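Long-range contacts in ribonucleoside-diphosphate reductase, alpha chain (Actinobacillus ureae ATCC 25976, PDB 6DQX), which probably reduces ribonucleoside diphosphates to deoxyribonucleotides, as the catalytic alpha subunit of a class Id ribonucleotide reductase: residues G179-I187 against H270-I278; N452-K462 against Q485-F494. All coordinates share one frame; numbering follows the deposited sequence.

Interaction 1: residues G179-I187 against H270-I278. With EDO (1,2-ethanediol), chain G.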
loop_
_atom_site.group_PDB
_atom_site.type_symbol
_atom_site.label_atom_id
_atom_site.label_comp_id
_atom_site.label_asym_id
_atom_site.label_seq_id
_atom_site.Cartn_x
_atom_site.Cartn_y
_atom_site.Cartn_z
ATOM N N GLY A 179 3.761 -2.217 -12.426
ATOM C CA GLY A 179 4.798 -3.122 -11.924
ATOM C C GLY A 179 4.489 -4.592 -12.180
ATOM O O GLY A 179 3.389 -4.946 -12.631
ATOM N N GLN A 180 5.471 -5.441 -11.881
ATOM C CA GLN A 180 5.307 -6.891 -11.899
ATOM C C GLN A 180 5.721 -7.517 -10.563
ATOM O O GLN A 180 6.831 -7.294 -10.053
ATOM C CB GLN A 180 6.098 -7.498 -13.036
ATOM C CG GLN A 180 5.361 -7.465 -14.368
ATOM C CD GLN A 180 6.174 -8.086 -15.471
ATOM O OE1 GLN A 180 7.336 -7.728 -15.675
ATOM N NE2 GLN A 180 5.576 -9.017 -16.195
ATOM N N PHE A 181 4.826 -8.330 -10.027
ATOM C CA PHE A 181 4.968 -8.914 -8.711
ATOM C C PHE A 181 4.451 -10.339 -8.690
ATOM O O PHE A 181 3.415 -10.656 -9.316
ATOM C CB PHE A 181 4.199 -8.048 -7.688
ATOM C CG PHE A 181 4.262 -8.564 -6.284
ATOM C CD1 PHE A 181 5.369 -8.309 -5.477
ATOM C CD2 PHE A 181 3.211 -9.248 -5.744
ATOM C CE1 PHE A 181 5.417 -8.763 -4.169
ATOM C CE2 PHE A 181 3.250 -9.725 -4.455
ATOM C CZ PHE A 181 4.362 -9.481 -3.658
ATOM N N ALA A 182 5.149 -11.203 -7.974
ATOM C CA ALA A 182 4.704 -12.559 -7.731
ATOM C C ALA A 182 4.687 -12.874 -6.266
ATOM O O ALA A 182 5.692 -12.684 -5.555
ATOM C CB ALA A 182 5.596 -13.576 -8.450
ATOM N N GLY A 183 3.549 -13.363 -5.798
ATOM C CA GLY A 183 3.417 -13.812 -4.413
ATOM C C GLY A 183 3.487 -15.319 -4.329
ATOM O O GLY A 183 2.928 -15.997 -5.178
ATOM N N TYR A 184 4.146 -15.841 -3.305
ATOM C CA TYR A 184 4.231 -17.288 -3.063
ATOM C C TYR A 184 3.510 -17.723 -1.781
ATOM O O TYR A 184 3.705 -17.126 -0.721
ATOM C CB TYR A 184 5.692 -17.710 -2.996
ATOM C CG TYR A 184 6.381 -17.722 -4.349
ATOM C CD1 TYR A 184 6.826 -16.550 -4.944
ATOM C CD2 TYR A 184 6.606 -18.916 -5.014
ATOM C CE1 TYR A 184 7.470 -16.569 -6.174
ATOM C CE2 TYR A 184 7.253 -18.948 -6.238
ATOM C CZ TYR A 184 7.687 -17.785 -6.803
ATOM O OH TYR A 184 8.330 -17.817 -8.002
ATOM N N ILE A 185 2.743 -18.808 -1.891
ATOM C CA ILE A 185 1.960 -19.375 -0.786
ATOM C C ILE A 185 2.175 -20.899 -0.753
ATOM O O ILE A 185 2.260 -21.540 -1.811
ATOM C CB ILE A 185 0.458 -18.974 -0.972
ATOM C CG1 ILE A 185 -0.369 -19.244 0.281
ATOM C CG2 ILE A 185 -0.169 -19.635 -2.192
ATOM C CD1 ILE A 185 -0.081 -18.282 1.403
ATOM N N ASP A 186 2.252 -21.488 0.437
ATOM C CA ASP A 186 2.419 -22.948 0.550
ATOM C C ASP A 186 1.089 -23.649 0.240
ATOM O O ASP A 186 0.011 -23.125 0.578
ATOM C CB ASP A 186 2.915 -23.316 1.914
ATOM C CG ASP A 186 4.210 -22.590 2.266
ATOM O OD1 ASP A 186 5.321 -23.099 1.960
ATOM O OD2 ASP A 186 4.094 -21.467 2.793
ATOM N N ILE A 187 1.166 -24.806 -0.426
ATOM C CA ILE A 187 -0.051 -25.563 -0.803
ATOM C C ILE A 187 -0.832 -26.042 0.428
ATOM O O ILE A 187 -2.049 -26.251 0.327
ATOM C CB ILE A 187 0.280 -26.753 -1.747
ATOM C CG1 ILE A 187 -0.994 -27.223 -2.493
ATOM C CG2 ILE A 187 1.007 -27.854 -1.007
ATOM C CD1 ILE A 187 -0.727 -28.120 -3.676
ATOM N N HIS A 270 12.317 -19.757 1.068
ATOM C CA HIS A 270 10.866 -19.840 1.236
ATOM C C HIS A 270 10.118 -19.858 -0.066
ATOM O O HIS A 270 8.990 -20.386 -0.140
ATOM C CB HIS A 270 10.337 -18.636 2.055
ATOM C CG HIS A 270 10.975 -18.482 3.399
ATOM N ND1 HIS A 270 10.720 -19.340 4.443
ATOM C CD2 HIS A 270 11.822 -17.546 3.881
ATOM C CE1 HIS A 270 11.417 -18.963 5.502
ATOM N NE2 HIS A 270 12.077 -17.861 5.192
ATOM N N ALA A 271 10.702 -19.199 -1.067
ATOM C CA ALA A 271 10.035 -18.855 -2.311
ATOM C C ALA A 271 11.081 -18.551 -3.373
ATOM O O ALA A 271 12.254 -18.308 -3.065
ATOM C CB ALA A 271 9.159 -17.608 -2.111
ATOM N N SER A 272 10.645 -18.524 -4.615
ATOM C CA SER A 272 11.475 -18.021 -5.714
ATOM C C SER A 272 11.084 -16.587 -6.107
ATOM O O SER A 272 10.417 -15.857 -5.327
ATOM C CB SER A 272 11.443 -19.049 -6.869
ATOM O OG SER A 272 12.314 -18.679 -7.935
ATOM N N ASN A 273 11.521 -16.146 -7.278
ATOM C CA ASN A 273 11.353 -14.778 -7.727
ATOM C C ASN A 273 10.237 -14.696 -8.763
ATOM O O ASN A 273 9.507 -15.655 -8.974
ATOM C CB ASN A 273 12.648 -14.249 -8.315
ATOM C CG ASN A 273 13.013 -14.943 -9.614
ATOM O OD1 ASN A 273 12.963 -16.161 -9.673
ATOM N ND2 ASN A 273 13.324 -14.189 -10.655
ATOM N N LEU A 274 10.121 -13.538 -9.409
ATOM C CA LEU A 274 9.105 -13.320 -10.434
ATOM C C LEU A 274 9.144 -14.364 -11.557
ATOM O O LEU A 274 8.098 -14.754 -12.066
ATOM C CB LEU A 274 9.291 -11.929 -11.029
ATOM C CG LEU A 274 8.280 -11.462 -12.056
ATOM C CD1 LEU A 274 6.939 -11.274 -11.387
ATOM C CD2 LEU A 274 8.747 -10.145 -12.670
ATOM N N CYS A 275 10.351 -14.809 -11.952
ATOM C CA CYS A 275 10.522 -15.722 -13.091
ATOM C C CYS A 275 10.875 -17.181 -12.755
ATOM O O CYS A 275 10.974 -17.990 -13.678
ATOM C CB CYS A 275 11.547 -15.135 -14.050
ATOM S SG CYS A 275 11.009 -13.530 -14.712
ATOM N N THR A 276 10.969 -17.489 -11.459
ATOM C CA THR A 276 11.111 -18.834 -10.857
ATOM C C THR A 276 12.508 -19.464 -10.937
ATOM O O THR A 276 12.665 -20.620 -10.530
ATOM C CB THR A 276 10.072 -19.895 -11.338
ATOM O OG1 THR A 276 10.408 -20.365 -12.656
ATOM C CG2 THR A 276 8.657 -19.352 -11.358
ATOM N N GLU A 277 13.520 -18.719 -11.369
ATOM C CA GLU A 277 14.887 -19.261 -11.465
ATOM C C GLU A 277 15.744 -18.977 -10.217
ATOM O O GLU A 277 16.808 -19.591 -10.041
ATOM C CB GLU A 277 15.607 -18.679 -12.688
ATOM C CG GLU A 277 16.341 -17.340 -12.511
ATOM C CD GLU A 277 15.473 -16.101 -12.648
ATOM O OE1 GLU A 277 14.239 -16.216 -12.702
ATOM O OE2 GLU A 277 16.046 -15.001 -12.765
ATOM N N ILE A 278 15.319 -18.028 -9.380
ATOM C CA ILE A 278 16.139 -17.653 -8.224
ATOM C C ILE A 278 15.855 -18.577 -7.048
ATOM O O ILE A 278 14.723 -19.002 -6.836
ATOM C CB ILE A 278 15.886 -16.167 -7.845
ATOM C CG1 ILE A 278 16.302 -15.264 -9.029
ATOM C CG2 ILE A 278 16.615 -15.775 -6.568
ATOM C CD1 ILE A 278 17.793 -15.238 -9.314
HETATM C C1 EDO G . -3.850 -29.706 2.652
HETATM O O1 EDO G . -2.738 -30.193 3.406
HETATM C C2 EDO G . -3.518 -28.262 2.308
HETATM O O2 EDO G . -4.492 -27.391 1.704
HETATM O O HOH W 1 8.063 -22.125 1.646
#
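The Tyr184 hydroxyl donates to the carbonyl oxygen of Asn273 at 2.6 Å (OH to O), the one direct hydrogen bond between 179-187 and 270-278. The acceptor lies at the ring edge, in its plane, and the donor sits 16° off the carbonyl plane. Water supplies a second polar link, donating to both Asp186 OD1 and His270 O; Asp186 OD1 also forms a salt bridge with Lys251. On the loop side, Ile278 N binds Asn273 OD1 at 3.0 Å and Ser272 OG donates to Ile278 O, ties that fold 272-278 back on itself.

Strand 181-186 lies between the parallel strands 134-137 and 209-213 in the sheet of the ribonucleotide reductase barrel domain, and the loop leading to strand 288-296 covers one of its sides.

Every second residue from Gln180 to Tyr184 turns toward the loop. Ala271 CB approaches Tyr184 CG obliquely at 3.6 Å, while Ser272 N stands over one ring face, buried and without a partner in the model. With Leu274 CG anti to the backbone N (chi1 -176°), the two methyls divide their work: CD1 lies 4.0 Å from Ala182 CB, and CD2 meets Gln180 CB at 3.8 Å, the Leu274 and Gln180 side chains crossing nearly at right angles.

Interaction 2: residues N452-K462 against Q485-F494; sequences NPFLEKLLQEK and QLTDEEKEVF
Phe494 lays one ring face over Leu455, whose CB stands 4.2 Å from the ring centroid and 20° off the normal, a CH-pi contact. Val493 CG1 covers the opposite face, and Phe454 CB meets the ring edge in plane, 3.9 Å from CE1. The ring also reaches the start of helix 453-461: Asn452 OD1 caps that helix, accepting from Leu455 N at 2.9 Å and more weakly from Phe454 N, and its amide plane is nearly perpendicular to the ring. Asn452 ND2 is bound in turn by Gln358 of helix 353-359.

One turn on, Leu458, trans about chi1 (-179°), carries its methyls out toward 485-494, where its CD2 touches both Glu490 CG, at 3.7 Å, and Phe494 CE2. Leu486 CD2 closes the apolar layer against Leu458 and Leu459.

At the other end of the pair, Lys462 and Glu490 extend from opposite directions into a salt bridge, NZ to OE1 2.9 Å, on the syn lone pair. Lys462 NZ also donates to Gln485 O at 3.1 Å, in the carbonyl plane. Thr487 and Glu490 form a capping box at the start of helix 488-493, in which Thr487 N meets OE1 from above the carboxylate plane. Glu490 OE1 thus accepts from two donors, so the carboxylate that ties helix 488-493 to Lys462 is also held by its own helix start, and the lysine ammonium would be expected to favour the ionised carboxylate.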
loop_
_atom_site.group_PDB
_atom_site.type_symbol
_atom_site.label_atom_id
_atom_site.label_comp_id
_atom_site.label_asym_id
_atom_site.label_seq_id
_atom_site.Cartn_x
_atom_site.Cartn_y
_atom_site.Cartn_z
ATOM N N ASN A 452 14.489 -19.174 -39.206
ATOM C CA ASN A 452 15.573 -19.938 -38.612
ATOM C C ASN A 452 16.755 -19.965 -39.598
ATOM O O ASN A 452 16.596 -20.406 -40.728
ATOM C CB ASN A 452 15.082 -21.336 -38.256
ATOM C CG ASN A 452 16.144 -22.146 -37.529
ATOM O OD1 ASN A 452 17.217 -22.386 -38.077
ATOM N ND2 ASN A 452 15.844 -22.580 -36.316
ATOM N N PRO A 453 17.938 -19.474 -39.176
ATOM C CA PRO A 453 19.045 -19.362 -40.110
ATOM C C PRO A 453 19.700 -20.710 -40.472
ATOM O O PRO A 453 20.280 -20.825 -41.549
ATOM C CB PRO A 453 20.019 -18.426 -39.383
ATOM C CG PRO A 453 19.792 -18.716 -37.955
ATOM C CD PRO A 453 18.313 -18.979 -37.841
ATOM N N PHE A 454 19.574 -21.724 -39.608
ATOM C CA PHE A 454 20.069 -23.077 -39.928
ATOM C C PHE A 454 19.109 -23.796 -40.867
ATOM O O PHE A 454 19.545 -24.528 -41.769
ATOM C CB PHE A 454 20.302 -23.894 -38.652
ATOM C CG PHE A 454 21.096 -23.158 -37.630
ATOM C CD1 PHE A 454 22.451 -22.937 -37.823
ATOM C CD2 PHE A 454 20.473 -22.608 -36.503
ATOM C CE1 PHE A 454 23.191 -22.208 -36.893
ATOM C CE2 PHE A 454 21.215 -21.896 -35.568
ATOM C CZ PHE A 454 22.572 -21.696 -35.768
ATOM N N LEU A 455 17.804 -23.597 -40.678
ATOM C CA LEU A 455 16.827 -24.129 -41.637
ATOM C C LEU A 455 17.034 -23.484 -43.005
ATOM O O LEU A 455 17.066 -24.173 -44.020
ATOM C CB LEU A 455 15.393 -23.892 -41.175
ATOM C CG LEU A 455 14.298 -24.435 -42.109
ATOM C CD1 LEU A 455 14.429 -25.929 -42.345
ATOM C CD2 LEU A 455 12.921 -24.116 -41.553
ATOM N N GLU A 456 17.166 -22.161 -43.015
ATOM C CA GLU A 456 17.426 -21.398 -44.240
ATOM C C GLU A 456 18.605 -21.975 -45.021
ATOM O O GLU A 456 18.472 -22.294 -46.204
ATOM C CB GLU A 456 17.697 -19.938 -43.904
ATOM C CG GLU A 456 17.858 -19.039 -45.118
ATOM C CD GLU A 456 17.714 -17.578 -44.775
ATOM O OE1 GLU A 456 18.419 -17.113 -43.864
ATOM O OE2 GLU A 456 16.899 -16.895 -45.423
ATOM N N LYS A 457 19.742 -22.119 -44.342
ATOM C CA LYS A 457 20.938 -22.723 -44.932
ATOM C C LYS A 457 20.625 -24.113 -45.515
ATOM O O LYS A 457 20.941 -24.366 -46.677
ATOM C CB LYS A 457 22.077 -22.775 -43.902
ATOM C CG LYS A 457 23.227 -23.711 -44.240
ATOM C CD LYS A 457 24.341 -23.569 -43.211
ATOM C CE LYS A 457 25.394 -24.653 -43.377
ATOM N NZ LYS A 457 26.437 -24.543 -42.324
ATOM N N LEU A 458 19.988 -24.990 -44.732
ATOM C CA LEU A 458 19.569 -26.312 -45.229
ATOM C C LEU A 458 18.671 -26.251 -46.467
ATOM O O LEU A 458 18.835 -27.055 -47.392
ATOM C CB LEU A 458 18.847 -27.125 -44.152
ATOM C CG LEU A 458 18.398 -28.536 -44.557
ATOM C CD1 LEU A 458 19.595 -29.414 -44.921
ATOM C CD2 LEU A 458 17.571 -29.169 -43.456
ATOM N N LEU A 459 17.710 -25.330 -46.466
ATOM C CA LEU A 459 16.817 -25.150 -47.616
ATOM C C LEU A 459 17.584 -24.647 -48.844
ATOM O O LEU A 459 17.287 -25.062 -49.958
ATOM C CB LEU A 459 15.656 -24.202 -47.284
ATOM C CG LEU A 459 14.614 -24.708 -46.280
ATOM C CD1 LEU A 459 13.521 -23.667 -46.092
ATOM C CD2 LEU A 459 14.012 -26.032 -46.718
ATOM N N GLN A 460 18.565 -23.767 -48.629
ATOM C CA GLN A 460 19.439 -23.278 -49.705
ATOM C C GLN A 460 20.286 -24.388 -50.343
ATOM O O GLN A 460 20.438 -24.418 -51.560
ATOM C CB GLN A 460 20.332 -22.132 -49.214
ATOM C CG GLN A 460 19.565 -20.830 -49.034
ATOM C CD GLN A 460 20.322 -19.759 -48.270
ATOM O OE1 GLN A 460 21.435 -19.978 -47.795
ATOM N NE2 GLN A 460 19.708 -18.584 -48.145
ATOM N N GLU A 461 20.813 -25.301 -49.530
ATOM C CA GLU A 461 21.607 -26.431 -50.040
ATOM C C GLU A 461 20.770 -27.439 -50.843
ATOM O O GLU A 461 21.321 -28.185 -51.649
ATOM C CB GLU A 461 22.347 -27.135 -48.892
ATOM C CG GLU A 461 23.445 -26.278 -48.263
ATOM C CD GLU A 461 23.814 -26.668 -46.832
ATOM O OE1 GLU A 461 23.356 -27.721 -46.326
ATOM O OE2 GLU A 461 24.576 -25.906 -46.200
ATOM N N LYS A 462 19.454 -27.456 -50.615
ATOM C CA LYS A 462 18.508 -28.268 -51.395
ATOM C C LYS A 462 17.782 -27.512 -52.523
ATOM O O LYS A 462 16.902 -28.080 -53.179
ATOM C CB LYS A 462 17.461 -28.862 -50.454
ATOM C CG LYS A 462 18.039 -29.813 -49.428
ATOM C CD LYS A 462 16.946 -30.663 -48.812
ATOM C CE LYS A 462 17.518 -31.765 -47.951
ATOM N NZ LYS A 462 16.656 -32.974 -48.023
ATOM N N GLN A 485 10.042 -33.081 -48.954
ATOM C CA GLN A 485 11.415 -32.869 -49.449
ATOM C C GLN A 485 12.503 -33.050 -48.377
ATOM O O GLN A 485 13.680 -33.179 -48.719
ATOM C CB GLN A 485 11.590 -31.461 -50.039
ATOM C CG GLN A 485 10.651 -31.077 -51.180
ATOM C CD GLN A 485 9.388 -30.379 -50.700
ATOM O OE1 GLN A 485 8.684 -30.883 -49.822
ATOM N NE2 GLN A 485 9.094 -29.224 -51.275
ATOM N N LEU A 486 12.128 -33.006 -47.096
ATOM C CA LEU A 486 13.091 -33.174 -45.999
ATOM C C LEU A 486 13.091 -34.615 -45.498
ATOM O O LEU A 486 12.041 -35.245 -45.387
ATOM C CB LEU A 486 12.774 -32.204 -44.843
ATOM C CG LEU A 486 12.819 -30.692 -45.127
ATOM C CD1 LEU A 486 12.643 -29.902 -43.838
ATOM C CD2 LEU A 486 14.112 -30.274 -45.799
ATOM N N THR A 487 14.278 -35.125 -45.187
ATOM C CA THR A 487 14.417 -36.414 -44.507
ATOM C C THR A 487 13.845 -36.309 -43.093
ATOM O O THR A 487 13.714 -35.202 -42.544
ATOM C CB THR A 487 15.899 -36.842 -44.400
ATOM O OG1 THR A 487 16.646 -35.863 -43.660
ATOM C CG2 THR A 487 16.524 -36.997 -45.785
ATOM N N ASP A 488 13.521 -37.460 -42.507
ATOM C CA ASP A 488 13.074 -37.525 -41.111
ATOM C C ASP A 488 14.112 -36.975 -40.126
ATOM O O ASP A 488 13.742 -36.425 -39.092
ATOM C CB ASP A 488 12.719 -38.961 -40.715
ATOM C CG ASP A 488 11.477 -39.480 -41.412
ATOM O OD1 ASP A 488 10.625 -38.669 -41.840
ATOM O OD2 ASP A 488 11.350 -40.720 -41.511
ATOM N N GLU A 489 15.394 -37.119 -40.463
ATOM C CA GLU A 489 16.501 -36.636 -39.625
ATOM C C GLU A 489 16.476 -35.116 -39.573
ATOM O O GLU A 489 16.554 -34.524 -38.499
ATOM C CB GLU A 489 17.865 -37.106 -40.164
ATOM C CG GLU A 489 18.178 -38.584 -39.927
ATOM C CD GLU A 489 17.289 -39.567 -40.699
ATOM O OE1 GLU A 489 16.775 -39.231 -41.797
ATOM O OE2 GLU A 489 17.100 -40.700 -40.198
ATOM N N GLU A 490 16.361 -34.506 -40.745
ATOM C CA GLU A 490 16.265 -33.049 -40.871
ATOM C C GLU A 490 15.035 -32.487 -40.160
ATOM O O GLU A 490 15.138 -31.492 -39.429
ATOM C CB GLU A 490 16.247 -32.632 -42.348
ATOM C CG GLU A 490 17.574 -32.875 -43.059
ATOM C CD GLU A 490 17.459 -33.003 -44.574
ATOM O OE1 GLU A 490 16.343 -33.113 -45.137
ATOM O OE2 GLU A 490 18.525 -33.017 -45.214
ATOM N N LYS A 491 13.881 -33.115 -40.391
ATOM C CA LYS A 491 12.642 -32.768 -39.678
ATOM C C LYS A 491 12.819 -32.809 -38.152
ATOM O O LYS A 491 12.317 -31.930 -37.447
ATOM C CB LYS A 491 11.488 -33.695 -40.071
ATOM C CG LYS A 491 10.936 -33.462 -41.467
ATOM C CD LYS A 491 9.795 -34.431 -41.743
ATOM C CE LYS A 491 9.257 -34.266 -43.152
ATOM N NZ LYS A 491 8.194 -35.270 -43.451
ATOM N N GLU A 492 13.528 -33.825 -37.659
ATOM C CA GLU A 492 13.788 -33.956 -36.213
ATOM C C GLU A 492 14.553 -32.744 -35.670
ATOM O O GLU A 492 14.196 -32.210 -34.612
ATOM C CB GLU A 492 14.546 -35.256 -35.869
ATOM C CG GLU A 492 13.662 -36.454 -35.545
ATOM C CD GLU A 492 13.029 -36.411 -34.156
ATOM O OE1 GLU A 492 13.481 -35.647 -33.264
ATOM O OE2 GLU A 492 12.064 -37.172 -33.944
ATOM N N VAL A 493 15.567 -32.302 -36.401
ATOM C CA VAL A 493 16.409 -31.192 -35.954
ATOM C C VAL A 493 15.614 -29.880 -35.855
ATOM O O VAL A 493 15.901 -29.064 -34.979
ATOM C CB VAL A 493 17.671 -31.027 -36.842
ATOM C CG1 VAL A 493 18.432 -29.752 -36.512
ATOM C CG2 VAL A 493 18.594 -32.231 -36.669
ATOM N N PHE A 494 14.589 -29.720 -36.708
ATOM C CA PHE A 494 13.789 -28.493 -36.757
ATOM C C PHE A 494 12.357 -28.614 -36.219
ATOM O O PHE A 494 11.505 -27.773 -36.531
ATOM C CB PHE A 494 13.839 -27.918 -38.189
ATOM C CG PHE A 494 15.218 -27.529 -38.600
ATOM C CD1 PHE A 494 15.815 -26.420 -38.052
ATOM C CD2 PHE A 494 15.965 -28.327 -39.468
ATOM C CE1 PHE A 494 17.108 -26.061 -38.384
ATOM C CE2 PHE A 494 17.256 -27.979 -39.809
ATOM C CZ PHE A 494 17.838 -26.850 -39.261
#

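How the interactions relate
Interaction 1 and interaction 2 occur in series along the chain, the first closing before the second opens, and they do not touch: their centres are 40 Å apart and their nearest atoms about 24 Å. Interaction 1 is buried, centred about 11 Å from the centre of the chain, and joins a strand of the main sheet to a loop. Interaction 2 pairs two short helices in a partly buried region about 30 Å from that centre. Both lie away from His65, a magnesium ligand seen for this protein but not occupied in this chain. A bound magnesium ion lies about 10 Å from the Ala271 side chain. Neither contact involves the other chain of the assembly.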